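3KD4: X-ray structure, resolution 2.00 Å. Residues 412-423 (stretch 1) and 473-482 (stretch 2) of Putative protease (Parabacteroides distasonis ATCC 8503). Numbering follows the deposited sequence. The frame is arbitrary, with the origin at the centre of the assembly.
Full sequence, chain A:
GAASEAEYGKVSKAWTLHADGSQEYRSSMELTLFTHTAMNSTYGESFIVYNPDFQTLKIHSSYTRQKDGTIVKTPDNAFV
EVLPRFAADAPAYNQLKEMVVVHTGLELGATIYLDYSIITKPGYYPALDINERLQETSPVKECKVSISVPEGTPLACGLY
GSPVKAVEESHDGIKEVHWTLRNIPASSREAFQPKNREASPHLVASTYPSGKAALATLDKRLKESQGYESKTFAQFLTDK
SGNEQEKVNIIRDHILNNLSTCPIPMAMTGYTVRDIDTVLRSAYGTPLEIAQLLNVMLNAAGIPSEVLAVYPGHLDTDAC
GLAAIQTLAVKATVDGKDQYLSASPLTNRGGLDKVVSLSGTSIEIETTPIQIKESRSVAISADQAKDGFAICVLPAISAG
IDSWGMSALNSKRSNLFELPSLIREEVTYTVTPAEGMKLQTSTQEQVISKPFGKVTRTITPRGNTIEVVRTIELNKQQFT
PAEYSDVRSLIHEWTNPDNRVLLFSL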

ATOM      1  N   LYS A 412      -8.158   5.367 -23.293  1.00 31.43           N
ATOM      2  CA  LYS A 412      -7.216   6.466 -23.192  1.00 30.74           C
ATOM      3  C   LYS A 412      -6.528   6.387 -21.829  1.00 29.88           C
ATOM      4  O   LYS A 412      -7.107   5.933 -20.839  1.00 29.31           O
ATOM      5  CB  LYS A 412      -7.943   7.801 -23.358  1.00 30.57           C
ATOM      6  N   ARG A 413      -5.288   6.834 -21.782  1.00 28.60           N
ATOM      7  CA  ARG A 413      -4.526   6.762 -20.567  1.00 28.08           C
ATOM      8  C   ARG A 413      -3.498   7.868 -20.556  1.00 26.91           C
ATOM      9  O   ARG A 413      -2.825   8.107 -21.559  1.00 26.29           O
ATOM     10  CB  ARG A 413      -3.860   5.396 -20.509  1.00 28.79           C
ATOM     11  CG  ARG A 413      -3.023   5.167 -19.294  1.00 27.90           C
ATOM     12  CD  ARG A 413      -3.659   4.262 -18.323  1.00 27.60           C
ATOM     13  NE  ARG A 413      -2.991   4.392 -17.022  1.00 25.06           N
ATOM     14  CZ  ARG A 413      -3.563   4.113 -15.862  1.00 25.37           C
ATOM     15  NH1 ARG A 413      -4.803   3.654 -15.825  1.00 23.51           N
ATOM     16  NH2 ARG A 413      -2.897   4.295 -14.731  1.00 25.17           N
ATOM     17  N   SER A 414      -3.412   8.579 -19.436  1.00 26.86           N
ATOM     18  CA  SER A 414      -2.454   9.653 -19.300  1.00 26.12           C
ATOM     19  C   SER A 414      -1.294   9.291 -18.388  1.00 25.27           C
ATOM     20  O   SER A 414      -0.213   9.824 -18.548  1.00 25.69           O
ATOM     21  CB  SER A 414      -3.155  10.896 -18.794  1.00 27.16           C
ATOM     22  OG  SER A 414      -3.286  10.841 -17.389  1.00 30.58           O
ATOM     23  N   ASN A 415      -1.508   8.392 -17.428  1.00 23.71           N
ATOM     24  CA  ASN A 415      -0.456   8.031 -16.470  1.00 22.55           C
ATOM     25  C   ASN A 415       0.058   6.628 -16.693  1.00 21.42           C
ATOM     26  O   ASN A 415      -0.554   5.848 -17.418  1.00 20.97           O
ATOM     27  CB  ASN A 415      -0.988   8.166 -15.051  1.00 22.65           C
ATOM     28  CG  ASN A 415      -1.314   9.596 -14.712  1.00 23.09           C
ATOM     29  OD1 ASN A 415      -2.462  10.026 -14.778  1.00 23.73           O
ATOM     30  ND2 ASN A 415      -0.291  10.359 -14.429  1.00 20.90           N
ATOM     31  N   LEU A 416       1.192   6.316 -16.080  1.00 20.58           N
ATOM     32  CA  LEU A 416       1.701   4.961 -16.086  1.00 20.29           C
ATOM     33  C   LEU A 416       0.661   4.019 -15.594  1.00 18.86           C
ATOM     34  O   LEU A 416      -0.102   4.348 -14.685  1.00 17.59           O
ATOM     35  CB  LEU A 416       2.927   4.815 -15.207  1.00 21.34           C
ATOM     36  CG  LEU A 416       4.206   5.494 -15.706  1.00 24.59           C
ATOM     37  CD1 LEU A 416       5.323   5.239 -14.677  1.00 25.48           C
ATOM     38  CD2 LEU A 416       4.616   4.978 -17.085  1.00 26.29           C
ATOM     39  N   PHE A 417       0.667   2.841 -16.211  1.00 18.40           N
ATOM     40  CA  PHE A 417      -0.220   1.747 -15.900  1.00 18.58           C
ATOM     41  C   PHE A 417       0.595   0.631 -15.249  1.00 17.87           C
ATOM     42  O   PHE A 417       1.617   0.238 -15.799  1.00 19.55           O
ATOM     43  CB  PHE A 417      -0.825   1.271 -17.217  1.00 18.46           C
ATOM     44  CG  PHE A 417      -1.793   0.167 -17.068  1.00 18.08           C
ATOM     45  CD1 PHE A 417      -2.948   0.353 -16.350  1.00 21.09           C
ATOM     46  CD2 PHE A 417      -1.565  -1.060 -17.654  1.00 19.70           C
ATOM     47  CE1 PHE A 417      -3.867  -0.682 -16.209  1.00 21.49           C
ATOM     48  CE2 PHE A 417      -2.509  -2.108 -17.522  1.00 20.75           C
ATOM     49  CZ  PHE A 417      -3.639  -1.903 -16.785  1.00 20.45           C
ATOM     50  N   GLU A 418       0.166   0.130 -14.101  1.00 16.68           N
ATOM     51  CA  GLU A 418       0.944  -0.884 -13.359  1.00 17.33           C
ATOM     52  C   GLU A 418       0.118  -2.068 -12.985  1.00 17.13           C
ATOM     53  O   GLU A 418      -0.978  -1.916 -12.463  1.00 17.27           O
ATOM     54  CB  GLU A 418       1.522  -0.255 -12.062  1.00 18.15           C
ATOM     55  CG  GLU A 418       2.530  -1.134 -11.300  1.00 17.97           C
ATOM     56  CD  GLU A 418       3.119  -0.408 -10.117  1.00 17.57           C
ATOM     57  OE1 GLU A 418       4.178   0.198 -10.297  1.00 19.70           O
ATOM     58  OE2 GLU A 418       2.507  -0.398  -9.030  1.00 15.96           O
ATOM     59  N   LEU A 419       0.654  -3.261 -13.223  1.00 18.19           N
ATOM     60  CA  LEU A 419      -0.008  -4.499 -12.858  1.00 18.25           C
ATOM     61  C   LEU A 419       0.431  -4.929 -11.460  1.00 19.17           C
ATOM     62  O   LEU A 419       1.553  -4.637 -11.051  1.00 17.74           O
ATOM     63  CB  LEU A 419       0.385  -5.592 -13.838  1.00 19.24           C
ATOM     64  CG  LEU A 419       0.187  -5.330 -15.330  1.00 19.53           C
ATOM     65  CD1 LEU A 419       0.583  -6.612 -16.054  1.00 15.49           C
ATOM     66  CD2 LEU A 419      -1.269  -4.958 -15.628  1.00 18.08           C
ATOM     67  N   PRO A 420      -0.434  -5.650 -10.727  1.00 19.39           N
ATOM     68  CA  PRO A 420      -0.046  -6.110  -9.394  1.00 19.67           C
ATOM     69  C   PRO A 420       1.164  -7.055  -9.426  1.00 19.52           C
ATOM     70  O   PRO A 420       1.987  -7.029  -8.515  1.00 18.76           O
ATOM     71  CB  PRO A 420      -1.296  -6.855  -8.902  1.00 20.52           C
ATOM     72  CG  PRO A 420      -2.396  -6.439  -9.768  1.00 20.18           C
ATOM     73  CD  PRO A 420      -1.819  -6.020 -11.067  1.00 20.03           C
ATOM     74  N   SER A 421       1.281  -7.845 -10.496  1.00 18.70           N
ATOM     75  CA  SER A 421       2.394  -8.793 -10.667  1.00 19.16           C
ATOM     76  C   SER A 421       2.499  -9.194 -12.119  1.00 18.92           C
ATOM     77  O   SER A 421       1.584  -8.956 -12.900  1.00 19.92           O
ATOM     78  CB  SER A 421       2.170 -10.068  -9.854  1.00 17.98           C
ATOM     79  OG  SER A 421       1.164 -10.902 -10.438  1.00 19.93           O
ATOM     80  N   LEU A 422       3.598  -9.827 -12.480  1.00 19.10           N
ATOM     81  CA  LEU A 422       3.626 -10.582 -13.726  1.00 19.34           C
ATOM     82  C   LEU A 422       2.752 -11.813 -13.486  1.00 19.95           C
ATOM     83  O   LEU A 422       2.521 -12.212 -12.325  1.00 19.13           O
ATOM     84  CB  LEU A 422       5.027 -10.994 -14.120  1.00 19.18           C
ATOM     85  CG  LEU A 422       6.010  -9.832 -14.262  1.00 21.07           C
ATOM     86  CD1 LEU A 422       7.381 -10.395 -14.712  1.00 21.65           C
ATOM     87  CD2 LEU A 422       5.501  -8.785 -15.219  1.00 22.39           C
ATOM     88  N   ILE A 423       2.248 -12.414 -14.566  1.00 19.69           N
ATOM     89  CA  ILE A 423       1.352 -13.522 -14.389  1.00 20.75           C
ATOM     90  C   ILE A 423       1.371 -14.428 -15.613  1.00 21.89           C
ATOM     91  O   ILE A 423       1.654 -13.983 -16.764  1.00 21.02           O
ATOM     92  CB  ILE A 423      -0.094 -13.012 -14.103  1.00 21.63           C
ATOM     93  CG1 ILE A 423      -0.942 -14.126 -13.478  1.00 23.28           C
ATOM     94  CG2 ILE A 423      -0.720 -12.425 -15.405  1.00 20.90           C
ATOM     95  CD1 ILE A 423      -1.889 -13.661 -12.391  1.00 25.15           C
ATOM     96  N   GLU A 473      -0.157 -14.687 -20.709  1.00 21.93           N
ATOM     97  CA  GLU A 473       1.058 -14.331 -19.998  1.00 23.35           C
ATOM     98  C   GLU A 473       1.259 -12.834 -20.132  1.00 22.02           C
ATOM     99  O   GLU A 473       1.061 -12.269 -21.217  1.00 22.28           O
ATOM    100  CB  GLU A 473       2.273 -15.085 -20.517  1.00 24.53           C
ATOM    101  CG  GLU A 473       2.565 -14.813 -21.972  1.00 30.27           C
ATOM    102  CD  GLU A 473       3.787 -15.570 -22.496  1.00 38.39           C
ATOM    103  OE1 GLU A 473       3.975 -16.760 -22.128  1.00 42.66           O
ATOM    104  OE2 GLU A 473       4.540 -14.963 -23.295  1.00 42.94           O
ATOM    105  N   LEU A 474       1.581 -12.188 -19.017  1.00 20.51           N
ATOM    106  CA  LEU A 474       1.920 -10.803 -19.021  1.00 20.24           C
ATOM    107  C   LEU A 474       3.326 -10.706 -18.419  1.00 20.25           C
ATOM    108  O   LEU A 474       3.569 -11.150 -17.285  1.00 19.57           O
ATOM    109  CB  LEU A 474       0.871  -9.980 -18.259  1.00 19.15           C
ATOM    110  CG  LEU A 474      -0.562  -9.941 -18.784  1.00 20.74           C
ATOM    111  CD1 LEU A 474      -1.475  -9.103 -17.835  1.00 16.34           C
ATOM    112  CD2 LEU A 474      -0.657  -9.388 -20.220  1.00 20.77           C
ATOM    113  N   ASN A 475       4.254 -10.151 -19.201  1.00 21.08           N
ATOM    114  CA  ASN A 475       5.688 -10.209 -18.888  1.00 22.03           C
ATOM    115  C   ASN A 475       6.353  -8.873 -18.557  1.00 21.57           C
ATOM    116  O   ASN A 475       7.545  -8.799 -18.479  1.00 21.72           O
ATOM    117  CB  ASN A 475       6.428 -10.841 -20.049  1.00 22.43           C
ATOM    118  CG  ASN A 475       5.873 -12.204 -20.422  1.00 27.98           C
ATOM    119  OD1 ASN A 475       5.653 -13.064 -19.553  1.00 33.71           O
ATOM    120  ND2 ASN A 475       5.653 -12.422 -21.734  1.00 32.59           N
ATOM    121  N   LYS A 476       5.579  -7.823 -18.370  1.00 22.23           N
ATOM    122  CA  LYS A 476       6.104  -6.506 -17.985  1.00 22.95           C
ATOM    123  C   LYS A 476       5.097  -5.955 -16.974  1.00 22.69           C
ATOM    124  O   LYS A 476       3.920  -6.254 -17.055  1.00 22.07           O
ATOM    125  CB  LYS A 476       6.227  -5.614 -19.229  1.00 23.27           C
ATOM    126  CG  LYS A 476       6.784  -4.239 -19.012  1.00 24.96           C
ATOM    127  CD  LYS A 476       7.041  -3.563 -20.370  1.00 27.25           C
ATOM    128  CE  LYS A 476       7.321  -2.055 -20.307  1.00 28.92           C
ATOM    129  NZ  LYS A 476       8.195  -1.625 -19.163  1.00 30.82           N
ATOM    130  N   GLN A 477       5.574  -5.169 -16.011  1.00 22.62           N
ATOM    131  CA  GLN A 477       4.755  -4.640 -14.936  1.00 22.72           C
ATOM    132  C   GLN A 477       4.230  -3.225 -15.153  1.00 21.58           C
ATOM    133  O   GLN A 477       3.154  -2.906 -14.683  1.00 20.43           O
ATOM    134  CB  GLN A 477       5.588  -4.577 -13.666  1.00 23.58           C
ATOM    135  CG  GLN A 477       5.830  -5.879 -13.045  1.00 27.56           C
ATOM    136  CD  GLN A 477       6.840  -5.795 -11.958  1.00 30.06           C
ATOM    137  OE1 GLN A 477       6.478  -5.934 -10.788  1.00 31.41           O
ATOM    138  NE2 GLN A 477       8.138  -5.540 -12.328  1.00 23.55           N
ATOM    139  N   GLN A 478       5.027  -2.366 -15.772  1.00 21.33           N
ATOM    140  CA  GLN A 478       4.649  -0.974 -15.948  1.00 21.99           C
ATOM    141  C   GLN A 478       4.667  -0.561 -17.386  1.00 22.17           C
ATOM    142  O   GLN A 478       5.572  -0.921 -18.138  1.00 23.23           O
ATOM    143  CB  GLN A 478       5.583  -0.038 -15.202  1.00 22.14           C
ATOM    144  CG  GLN A 478       5.599  -0.251 -13.699  1.00 23.13           C
ATOM    145  CD  GLN A 478       6.514   0.757 -13.006  1.00 22.92           C
ATOM    146  OE1 GLN A 478       7.602   1.031 -13.494  1.00 25.43           O
ATOM    147  NE2 GLN A 478       6.086   1.290 -11.876  1.00 17.61           N
ATOM    148  N   PHE A 479       3.696   0.266 -17.737  1.00 21.92           N
ATOM    149  CA  PHE A 479       3.440   0.632 -19.113  1.00 21.99           C
ATOM    150  C   PHE A 479       3.180   2.133 -19.216  1.00 21.83           C
ATOM    151  O   PHE A 479       2.400   2.706 -18.442  1.00 21.48           O
ATOM    152  CB  PHE A 479       2.225  -0.141 -19.650  1.00 21.93           C
ATOM    153  CG  PHE A 479       2.375  -1.614 -19.592  1.00 21.41           C
ATOM    154  CD1 PHE A 479       2.073  -2.313 -18.415  1.00 21.74           C
ATOM    155  CD2 PHE A 479       2.849  -2.316 -20.693  1.00 21.88           C
ATOM    156  CE1 PHE A 479       2.240  -3.681 -18.346  1.00 20.86           C
ATOM    157  CE2 PHE A 479       3.027  -3.711 -20.644  1.00 20.24           C
ATOM    158  CZ  PHE A 479       2.707  -4.399 -19.477  1.00 19.85           C
ATOM    159  N   THR A 480       3.876   2.762 -20.152  1.00 21.42           N
ATOM    160  CA  THR A 480       3.638   4.139 -20.492  1.00 21.81           C
ATOM    161  C   THR A 480       2.350   4.189 -21.304  1.00 21.23           C
ATOM    162  O   THR A 480       1.877   3.152 -21.799  1.00 19.95           O
ATOM    163  CB  THR A 480       4.741   4.675 -21.405  1.00 21.93           C
ATOM    164  OG1 THR A 480       4.762   3.867 -22.582  1.00 23.87           O
ATOM    165  CG2 THR A 480       6.110   4.633 -20.712  1.00 22.02           C
ATOM    166  N   PRO A 481       1.778   5.394 -21.459  1.00 21.30           N
ATOM    167  CA  PRO A 481       0.592   5.548 -22.293  1.00 22.11           C
ATOM    168  C   PRO A 481       0.807   5.050 -23.726  1.00 22.96           C
ATOM    169  O   PRO A 481      -0.113   4.492 -24.302  1.00 23.61           O
ATOM    170  CB  PRO A 481       0.308   7.038 -22.229  1.00 22.30           C
ATOM    171  CG  PRO A 481       0.883   7.463 -20.887  1.00 21.92           C
ATOM    172  CD  PRO A 481       2.110   6.630 -20.727  1.00 21.48           C
ATOM    173  N   ALA A 482       2.023   5.182 -24.259  1.00 23.92           N
ATOM    174  CA  ALA A 482       2.365   4.646 -25.594  1.00 24.89           C
ATOM    175  C   ALA A 482       2.283   3.119 -25.655  1.00 25.33           C
ATOM    176  O   ALA A 482       1.994   2.556 -26.708  1.00 27.08           O
ATOM    177  CB  ALA A 482       3.755   5.113 -26.019  1.00 24.59           C
TER
HETATM  178  O   HOH W   1      -2.744   6.068 -24.199  1.00 55.65           O
HETATM  179  O   HOH W   2      -0.112   3.713 -19.366  1.00 35.00           O

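The two stretches run antiparallel and pair in two short ladders, with loops between them that shift the register by one residue. In the first, Phe-417 and Phe-479 form a hydrogen-bonded pair that satisfies both amides: Phe-417 N gives to Phe-479 O and Phe-479 N to Phe-417 O, each at 2.8 Å. Leu-419 N extends the ladder to Gln-477 O at 2.9 Å. In the second, Leu-474 N reaches Ile-423 O at 2.9 Å, and Ile-423 N returns a longer bond to Leu-474 O at 3.3 Å.

Side chains sort by face. Glu-418 and Gln-478, a non-hydrogen-bonded pair, share one face, where Gln-478 NE2 donates to Glu-418 OE1 at 2.7 Å; Glu-418 OE2 is satisfied elsewhere in the structure. On the face of Phe-417 and Phe-479 the contact is apolar: Phe-417 CD2 lies 3.9 Å from Phe-479 CD1, and Leu-419 CG meets the edge of the Phe-479 ring. Leu-419 CD1 also packs 3.7 Å from Leu-474 CD1, bridging toward the second ladder.

Beyond the ladder, Asn-415 O accepts from Arg-413 NE at 2.9 Å and from water 2, which also donates to Phe-479 O, an acceptor already filled by Phe-417 N. Lys-476 O, buried here, has no partner.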